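Long-range contact in pectinesterase A (Erwinia chrysanthemi, PDB 2NTP), which hydrolyses the methyl esters of pectin to release methanol, a reaction thought to begin the maceration and soft-rotting of plant tissue: residues T2-D14 and T33-N45. Residues are numbered along the deposited sequence; the frame is centred on the assembly and turned at random.
Sequences TTYNAVVSKSSSD and TPFVILIKNGVYN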
ATOM      1  N   THR A   2     -18.070 -23.517  -4.692  1.00 45.29           N
ATOM      2  CA  THR A   2     -16.806 -23.088  -4.091  1.00 44.92           C
ATOM      3  C   THR A   2     -16.378 -24.036  -2.971  1.00 44.43           C
ATOM      4  O   THR A   2     -17.165 -24.352  -2.075  1.00 44.46           O
ATOM      5  CB  THR A   2     -16.872 -21.638  -3.543  1.00 45.04           C
ATOM      6  OG1 THR A   2     -18.095 -21.445  -2.819  1.00 45.36           O
ATOM      7  CG2 THR A   2     -16.787 -20.619  -4.678  1.00 45.22           C
ATOM      8  N   THR A   3     -15.127 -24.485  -3.038  1.00 43.65           N
ATOM      9  CA  THR A   3     -14.567 -25.407  -2.047  1.00 42.81           C
ATOM     10  C   THR A   3     -13.192 -24.935  -1.560  1.00 41.98           C
ATOM     11  O   THR A   3     -12.506 -24.181  -2.256  1.00 41.98           O
ATOM     12  CB  THR A   3     -14.493 -26.865  -2.592  1.00 42.94           C
ATOM     13  OG1 THR A   3     -13.969 -27.736  -1.582  1.00 43.22           O
ATOM     14  CG2 THR A   3     -13.618 -26.951  -3.845  1.00 43.01           C
ATOM     15  N   TYR A   4     -12.801 -25.377  -0.364  1.00 40.85           N
ATOM     16  CA  TYR A   4     -11.518 -24.985   0.222  1.00 39.62           C
ATOM     17  C   TYR A   4     -10.536 -26.151   0.296  1.00 38.72           C
ATOM     18  O   TYR A   4     -10.897 -27.259   0.705  1.00 38.63           O
ATOM     19  CB  TYR A   4     -11.713 -24.361   1.609  1.00 39.78           C
ATOM     20  CG  TYR A   4     -12.672 -23.191   1.629  1.00 39.80           C
ATOM     21  CD1 TYR A   4     -12.305 -21.951   1.099  1.00 39.91           C
ATOM     22  CD2 TYR A   4     -13.948 -23.322   2.174  1.00 39.89           C
ATOM     23  CE1 TYR A   4     -13.189 -20.876   1.109  1.00 39.93           C
ATOM     24  CE2 TYR A   4     -14.837 -22.254   2.191  1.00 40.03           C
ATOM     25  CZ  TYR A   4     -14.450 -21.035   1.658  1.00 39.98           C
ATOM     26  OH  TYR A   4     -15.329 -19.977   1.675  1.00 40.10           O
ATOM     27  N   ASN A   5      -9.297 -25.888  -0.108  1.00 37.34           N
ATOM     28  CA  ASN A   5      -8.221 -26.872  -0.033  1.00 36.23           C
ATOM     29  C   ASN A   5      -7.674 -27.027   1.384  1.00 35.61           C
ATOM     30  O   ASN A   5      -7.228 -28.108   1.770  1.00 35.40           O
ATOM     31  CB  ASN A   5      -7.083 -26.490  -0.977  1.00 36.07           C
ATOM     32  CG  ASN A   5      -7.506 -26.484  -2.432  1.00 35.81           C
ATOM     33  OD1 ASN A   5      -7.845 -25.439  -2.984  1.00 34.69           O
ATOM     34  ND2 ASN A   5      -7.491 -27.656  -3.062  1.00 35.26           N
ATOM     35  N   ALA A   6      -7.704 -25.936   2.145  1.00 34.78           N
ATOM     36  CA  ALA A   6      -7.254 -25.928   3.535  1.00 34.07           C
ATOM     37  C   ALA A   6      -8.062 -24.929   4.353  1.00 33.65           C
ATOM     38  O   ALA A   6      -8.570 -23.946   3.811  1.00 33.43           O
ATOM     39  CB  ALA A   6      -5.771 -25.599   3.609  1.00 34.11           C
ATOM     40  N   VAL A   7      -8.187 -25.193   5.652  1.00 33.17           N
ATOM     41  CA  VAL A   7      -8.880 -24.288   6.571  1.00 32.87           C
ATOM     42  C   VAL A   7      -7.976 -23.966   7.761  1.00 32.77           C
ATOM     43  O   VAL A   7      -7.333 -24.858   8.317  1.00 32.47           O
ATOM     44  CB  VAL A   7     -10.237 -24.871   7.065  1.00 32.84           C
ATOM     45  CG1 VAL A   7     -10.955 -23.889   7.984  1.00 32.80           C
ATOM     46  CG2 VAL A   7     -11.138 -25.227   5.885  1.00 32.75           C
ATOM     47  N   VAL A   8      -7.920 -22.687   8.125  1.00 32.67           N
ATOM     48  CA  VAL A   8      -7.177 -22.226   9.297  1.00 32.79           C
ATOM     49  C   VAL A   8      -8.167 -21.751  10.358  1.00 33.17           C
ATOM     50  O   VAL A   8      -9.110 -21.024  10.049  1.00 32.76           O
ATOM     51  CB  VAL A   8      -6.192 -21.072   8.940  1.00 32.71           C
ATOM     52  CG1 VAL A   8      -5.348 -20.676  10.145  1.00 32.56           C
ATOM     53  CG2 VAL A   8      -5.284 -21.471   7.800  1.00 32.36           C
ATOM     54  N   SER A   9      -7.957 -22.179  11.603  1.00 33.88           N
ATOM     55  CA  SER A   9      -8.795 -21.742  12.720  1.00 34.82           C
ATOM     56  C   SER A   9      -8.022 -21.690  14.034  1.00 35.43           C
ATOM     57  O   SER A   9      -7.006 -22.370  14.196  1.00 35.31           O
ATOM     58  CB  SER A   9     -10.027 -22.644  12.872  1.00 34.80           C
ATOM     59  OG  SER A   9      -9.676 -23.903  13.410  1.00 35.18           O
ATOM     60  N   LYS A  10      -8.519 -20.876  14.961  1.00 36.42           N
ATOM     61  CA  LYS A  10      -7.944 -20.754  16.296  1.00 37.51           C
ATOM     62  C   LYS A  10      -8.379 -21.899  17.207  1.00 38.44           C
ATOM     63  O   LYS A  10      -7.687 -22.228  18.172  1.00 38.52           O
ATOM     64  CB  LYS A  10      -8.344 -19.414  16.929  1.00 37.38           C
ATOM     65  CG  LYS A  10      -7.649 -18.196  16.336  1.00 37.12           C
ATOM     66  CD  LYS A  10      -6.173 -18.166  16.700  1.00 36.47           C
ATOM     67  CE  LYS A  10      -5.488 -16.957  16.104  1.00 35.86           C
ATOM     68  NZ  LYS A  10      -4.027 -16.953  16.389  1.00 35.02           N
ATOM     69  N   SER A  11      -9.527 -22.498  16.892  1.00 39.57           N
ATOM     70  CA  SER A  11     -10.116 -23.544  17.726  1.00 40.78           C
ATOM     71  C   SER A  11      -9.765 -24.950  17.247  1.00 41.46           C
ATOM     72  O   SER A  11      -9.768 -25.230  16.046  1.00 41.67           O
ATOM     73  CB  SER A  11     -11.637 -23.382  17.793  1.00 40.78           C
ATOM     74  OG  SER A  11     -11.995 -22.137  18.371  1.00 41.31           O
ATOM     75  N   SER A  12      -9.462 -25.826  18.203  1.00 42.33           N
ATOM     76  CA  SER A  12      -9.234 -27.246  17.929  1.00 43.05           C
ATOM     77  C   SER A  12     -10.566 -27.993  17.815  1.00 43.46           C
ATOM     78  O   SER A  12     -10.608 -29.145  17.373  1.00 43.60           O
ATOM     79  CB  SER A  12      -8.361 -27.868  19.022  1.00 43.10           C
ATOM     80  OG  SER A  12      -8.950 -27.709  20.302  1.00 43.39           O
ATOM     81  N   SER A  13     -11.644 -27.319  18.215  1.00 43.88           N
ATOM     82  CA  SER A  13     -13.004 -27.852  18.129  1.00 44.17           C
ATOM     83  C   SER A  13     -13.535 -27.864  16.692  1.00 44.21           C
ATOM     84  O   SER A  13     -14.532 -28.534  16.399  1.00 44.35           O
ATOM     85  CB  SER A  13     -13.942 -27.044  19.033  1.00 44.24           C
ATOM     86  OG  SER A  13     -15.270 -27.536  18.972  1.00 44.70           O
ATOM     87  N   ASP A  14     -12.871 -27.119  15.807  1.00 44.12           N
ATOM     88  CA  ASP A  14     -13.222 -27.078  14.385  1.00 43.87           C
ATOM     89  C   ASP A  14     -12.967 -28.419  13.695  1.00 43.40           C
ATOM     90  O   ASP A  14     -13.734 -28.828  12.820  1.00 43.51           O
ATOM     91  CB  ASP A  14     -12.456 -25.960  13.669  1.00 44.13           C
ATOM     92  CG  ASP A  14     -13.068 -24.586  13.897  1.00 44.72           C
ATOM     93  OD1 ASP A  14     -13.375 -24.240  15.060  1.00 45.85           O
ATOM     94  OD2 ASP A  14     -13.232 -23.843  12.909  1.00 45.50           O
ATOM     95  N   THR A  33      -1.724 -25.091  -9.878  1.00 18.31           N
ATOM     96  CA  THR A  33      -3.158 -25.324  -9.726  1.00 18.22           C
ATOM     97  C   THR A  33      -3.684 -24.413  -8.613  1.00 17.63           C
ATOM     98  O   THR A  33      -2.941 -24.104  -7.675  1.00 17.66           O
ATOM     99  CB  THR A  33      -3.470 -26.805  -9.386  1.00 18.37           C
ATOM    100  OG1 THR A  33      -2.602 -27.255  -8.337  1.00 19.76           O
ATOM    101  CG2 THR A  33      -3.272 -27.688 -10.611  1.00 19.06           C
ATOM    102  N   PRO A  34      -4.951 -23.963  -8.718  1.00 16.96           N
ATOM    103  CA  PRO A  34      -5.488 -23.094  -7.663  1.00 16.48           C
ATOM    104  C   PRO A  34      -5.469 -23.753  -6.281  1.00 16.05           C
ATOM    105  O   PRO A  34      -5.791 -24.939  -6.149  1.00 15.90           O
ATOM    106  CB  PRO A  34      -6.929 -22.822  -8.115  1.00 16.48           C
ATOM    107  CG  PRO A  34      -7.236 -23.874  -9.121  1.00 16.96           C
ATOM    108  CD  PRO A  34      -5.942 -24.213  -9.781  1.00 17.01           C
ATOM    109  N   PHE A  35      -5.058 -22.989  -5.273  1.00 15.51           N
ATOM    110  CA  PHE A  35      -5.085 -23.451  -3.888  1.00 15.26           C
ATOM    111  C   PHE A  35      -5.760 -22.384  -3.041  1.00 14.99           C
ATOM    112  O   PHE A  35      -5.279 -21.250  -2.969  1.00 15.23           O
ATOM    113  CB  PHE A  35      -3.666 -23.730  -3.384  1.00 15.29           C
ATOM    114  CG  PHE A  35      -3.616 -24.560  -2.129  1.00 15.73           C
ATOM    115  CD1 PHE A  35      -3.698 -25.950  -2.198  1.00 16.23           C
ATOM    116  CD2 PHE A  35      -3.486 -23.959  -0.879  1.00 15.58           C
ATOM    117  CE1 PHE A  35      -3.653 -26.729  -1.045  1.00 16.90           C
ATOM    118  CE2 PHE A  35      -3.442 -24.734   0.284  1.00 16.03           C
ATOM    119  CZ  PHE A  35      -3.528 -26.121   0.196  1.00 16.20           C
ATOM    120  N   VAL A  36      -6.876 -22.755  -2.420  1.00 14.60           N
ATOM    121  CA  VAL A  36      -7.739 -21.812  -1.709  1.00 14.51           C
ATOM    122  C   VAL A  36      -7.792 -22.145  -0.222  1.00 14.42           C
ATOM    123  O   VAL A  36      -8.130 -23.270   0.166  1.00 14.68           O
ATOM    124  CB  VAL A  36      -9.171 -21.801  -2.299  1.00 14.56           C
ATOM    125  CG1 VAL A  36      -9.997 -20.655  -1.721  1.00 14.79           C
ATOM    126  CG2 VAL A  36      -9.119 -21.721  -3.828  1.00 14.54           C
ATOM    127  N   ILE A  37      -7.460 -21.154   0.605  1.00 14.15           N
ATOM    128  CA  ILE A  37      -7.412 -21.329   2.053  1.00 13.67           C
ATOM    129  C   ILE A  37      -8.450 -20.449   2.748  1.00 13.91           C
ATOM    130  O   ILE A  37      -8.474 -19.227   2.556  1.00 13.81           O
ATOM    131  CB  ILE A  37      -5.998 -21.020   2.609  1.00 13.77           C
ATOM    132  CG1 ILE A  37      -4.953 -21.895   1.913  1.00 13.24           C
ATOM    133  CG2 ILE A  37      -5.959 -21.213   4.136  1.00 13.57           C
ATOM    134  CD1 ILE A  37      -3.506 -21.452   2.125  1.00 13.42           C
ATOM    135  N   LEU A  38      -9.312 -21.078   3.544  1.00 13.75           N
ATOM    136  CA  LEU A  38     -10.252 -20.343   4.377  1.00 14.13           C
ATOM    137  C   LEU A  38      -9.579 -20.053   5.706  1.00 14.04           C
ATOM    138  O   LEU A  38      -9.002 -20.951   6.328  1.00 14.52           O
ATOM    139  CB  LEU A  38     -11.555 -21.124   4.592  1.00 14.25           C
ATOM    140  CG  LEU A  38     -12.619 -20.504   5.512  1.00 14.40           C
ATOM    141  CD1 LEU A  38     -13.225 -19.222   4.933  1.00 15.38           C
ATOM    142  CD2 LEU A  38     -13.722 -21.521   5.825  1.00 14.80           C
ATOM    143  N   ILE A  39      -9.631 -18.792   6.121  1.00 13.80           N
ATOM    144  CA  ILE A  39      -9.080 -18.379   7.407  1.00 13.35           C
ATOM    145  C   ILE A  39     -10.221 -17.925   8.320  1.00 13.47           C
ATOM    146  O   ILE A  39     -10.822 -16.875   8.100  1.00 13.37           O
ATOM    147  CB  ILE A  39      -8.029 -17.246   7.235  1.00 13.19           C
ATOM    148  CG1 ILE A  39      -6.911 -17.682   6.279  1.00 13.17           C
ATOM    149  CG2 ILE A  39      -7.454 -16.837   8.588  1.00 13.25           C
ATOM    150  CD1 ILE A  39      -6.036 -16.530   5.763  1.00 13.18           C
ATOM    151  N   LYS A  40     -10.528 -18.728   9.340  1.00 13.79           N
ATOM    152  CA  LYS A  40     -11.583 -18.378  10.297  1.00 14.20           C
ATOM    153  C   LYS A  40     -11.167 -17.199  11.176  1.00 13.91           C
ATOM    154  O   LYS A  40      -9.968 -16.946  11.345  1.00 13.81           O
ATOM    155  CB  LYS A  40     -11.958 -19.590  11.164  1.00 14.72           C
ATOM    156  CG  LYS A  40     -12.573 -20.752  10.396  1.00 16.61           C
ATOM    157  CD  LYS A  40     -14.040 -20.488  10.059  1.00 20.52           C
ATOM    158  CE  LYS A  40     -14.771 -21.769   9.682  1.00 22.65           C
ATOM    159  NZ  LYS A  40     -15.018 -22.639  10.870  1.00 25.07           N
ATOM    160  N   ASN A  41     -12.158 -16.489  11.719  1.00 13.73           N
ATOM    161  CA  ASN A  41     -11.937 -15.312  12.564  1.00 13.62           C
ATOM    162  C   ASN A  41     -10.884 -15.535  13.643  1.00 13.62           C
ATOM    163  O   ASN A  41     -10.848 -16.590  14.289  1.00 13.81           O
ATOM    164  CB  ASN A  41     -13.245 -14.840  13.211  1.00 13.75           C
ATOM    165  CG  ASN A  41     -14.176 -14.148  12.226  1.00 14.56           C
ATOM    166  OD1 ASN A  41     -13.734 -13.553  11.245  1.00 15.04           O
ATOM    167  ND2 ASN A  41     -15.474 -14.218  12.495  1.00 14.96           N
ATOM    168  N   GLY A  42     -10.029 -14.538  13.816  1.00 13.34           N
ATOM    169  CA  GLY A  42      -8.948 -14.593  14.791  1.00 13.09           C
ATOM    170  C   GLY A  42      -7.838 -13.657  14.364  1.00 13.11           C
ATOM    171  O   GLY A  42      -7.808 -13.209  13.217  1.00 12.91           O
ATOM    172  N   VAL A  43      -6.940 -13.353  15.297  1.00 12.87           N
ATOM    173  CA  VAL A  43      -5.761 -12.540  15.005  1.00 12.66           C
ATOM    174  C   VAL A  43      -4.563 -13.476  14.902  1.00 12.57           C
ATOM    175  O   VAL A  43      -4.153 -14.109  15.887  1.00 12.88           O
ATOM    176  CB  VAL A  43      -5.517 -11.440  16.076  1.00 12.70           C
ATOM    177  CG1 VAL A  43      -4.256 -10.642  15.763  1.00 13.23           C
ATOM    178  CG2 VAL A  43      -6.716 -10.511  16.170  1.00 12.97           C
ATOM    179  N   TYR A  44      -4.022 -13.569  13.696  1.00 11.95           N
ATOM    180  CA  TYR A  44      -2.895 -14.443  13.405  1.00 11.67           C
ATOM    181  C   TYR A  44      -1.613 -13.627  13.363  1.00 11.84           C
ATOM    182  O   TYR A  44      -1.391 -12.838  12.439  1.00 11.46           O
ATOM    183  CB  TYR A  44      -3.147 -15.205  12.100  1.00 11.83           C
ATOM    184  CG  TYR A  44      -4.408 -16.044  12.162  1.00 11.57           C
ATOM    185  CD1 TYR A  44      -5.665 -15.479  11.918  1.00 11.24           C
ATOM    186  CD2 TYR A  44      -4.349 -17.397  12.505  1.00 11.97           C
ATOM    187  CE1 TYR A  44      -6.831 -16.246  11.999  1.00 11.79           C
ATOM    188  CE2 TYR A  44      -5.505 -18.166  12.588  1.00 11.61           C
ATOM    189  CZ  TYR A  44      -6.736 -17.589  12.332  1.00 11.83           C
ATOM    190  OH  TYR A  44      -7.874 -18.363  12.411  1.00 12.77           O
ATOM    191  N   ASN A  45      -0.787 -13.796  14.395  1.00 11.78           N
ATOM    192  CA  ASN A  45       0.474 -13.063  14.497  1.00 12.00           C
ATOM    193  C   ASN A  45       1.553 -13.750  13.663  1.00 11.76           C
ATOM    194  O   ASN A  45       2.357 -14.545  14.172  1.00 11.54           O
ATOM    195  CB  ASN A  45       0.892 -12.907  15.966  1.00 12.43           C
ATOM    196  CG  ASN A  45       2.185 -12.117  16.141  1.00 13.99           C
ATOM    197  OD1 ASN A  45       2.938 -12.354  17.090  1.00 16.58           O
ATOM    198  ND2 ASN A  45       2.442 -11.170  15.239  1.00 14.68           N
TER
HETATM  199  O   HOH W   1     -10.724 -19.463  14.300  1.00 21.27           O
HETATM  200  O   HOH W   2     -13.212 -24.731  10.366  1.00 86.16           O
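K40 NZ reaches D14 OD2 at 3.0 Å, a salt bridge on the syn side but 29° out of the carboxylate plane, and a water bonded to both groups closes the triangle. The bridge lies at one end of a parallel strand pair, 6-8 beside 35-39, joined through helix 21-26 as a beta-alpha-beta unit at the N-terminal end of the right-handed parallel beta-helix, where 6-8 is the outermost strand of its sheet. Backbone bonds run alternately between the strands: L38 N to A6 O, V8 N to L38 O (2.7 Å) and K40 N to V8 O. At the start of the pair N5 takes over the ladder. Its N gives a hydrogen bond to V36 O while its amide OD1 accepts V36 N at 2.9 Å, so a short polar side chain stands in for a backbone carbonyl. Its CB meanwhile lies over the face of the F35 ring. At the other end K10, bent at chi2 (-70°), lays CE over the Y44 ring and brings NZ to V43 O at 2.9 Å from above the carbonyl plane, with an off-centre cation-pi contact. Tyrosine suits this place: Y44 OH donates to K40 O (2.7 Å), while V8 CG1 touches CE2 of Y44 (3.5 Å). At G42 a CB would hit K10 CG and, at phi 155°, the carbonyl O of N41. A6, V8, I37 and I39 make a buried apolar face under helix 21-26; that of V7 and L38 is partly open to solvent. There L38 CB sits 3.6 Å above the Y4 ring plane, over its centre, while V36 CG1 meets the ring edge, 3.9 Å from Y4 CD1.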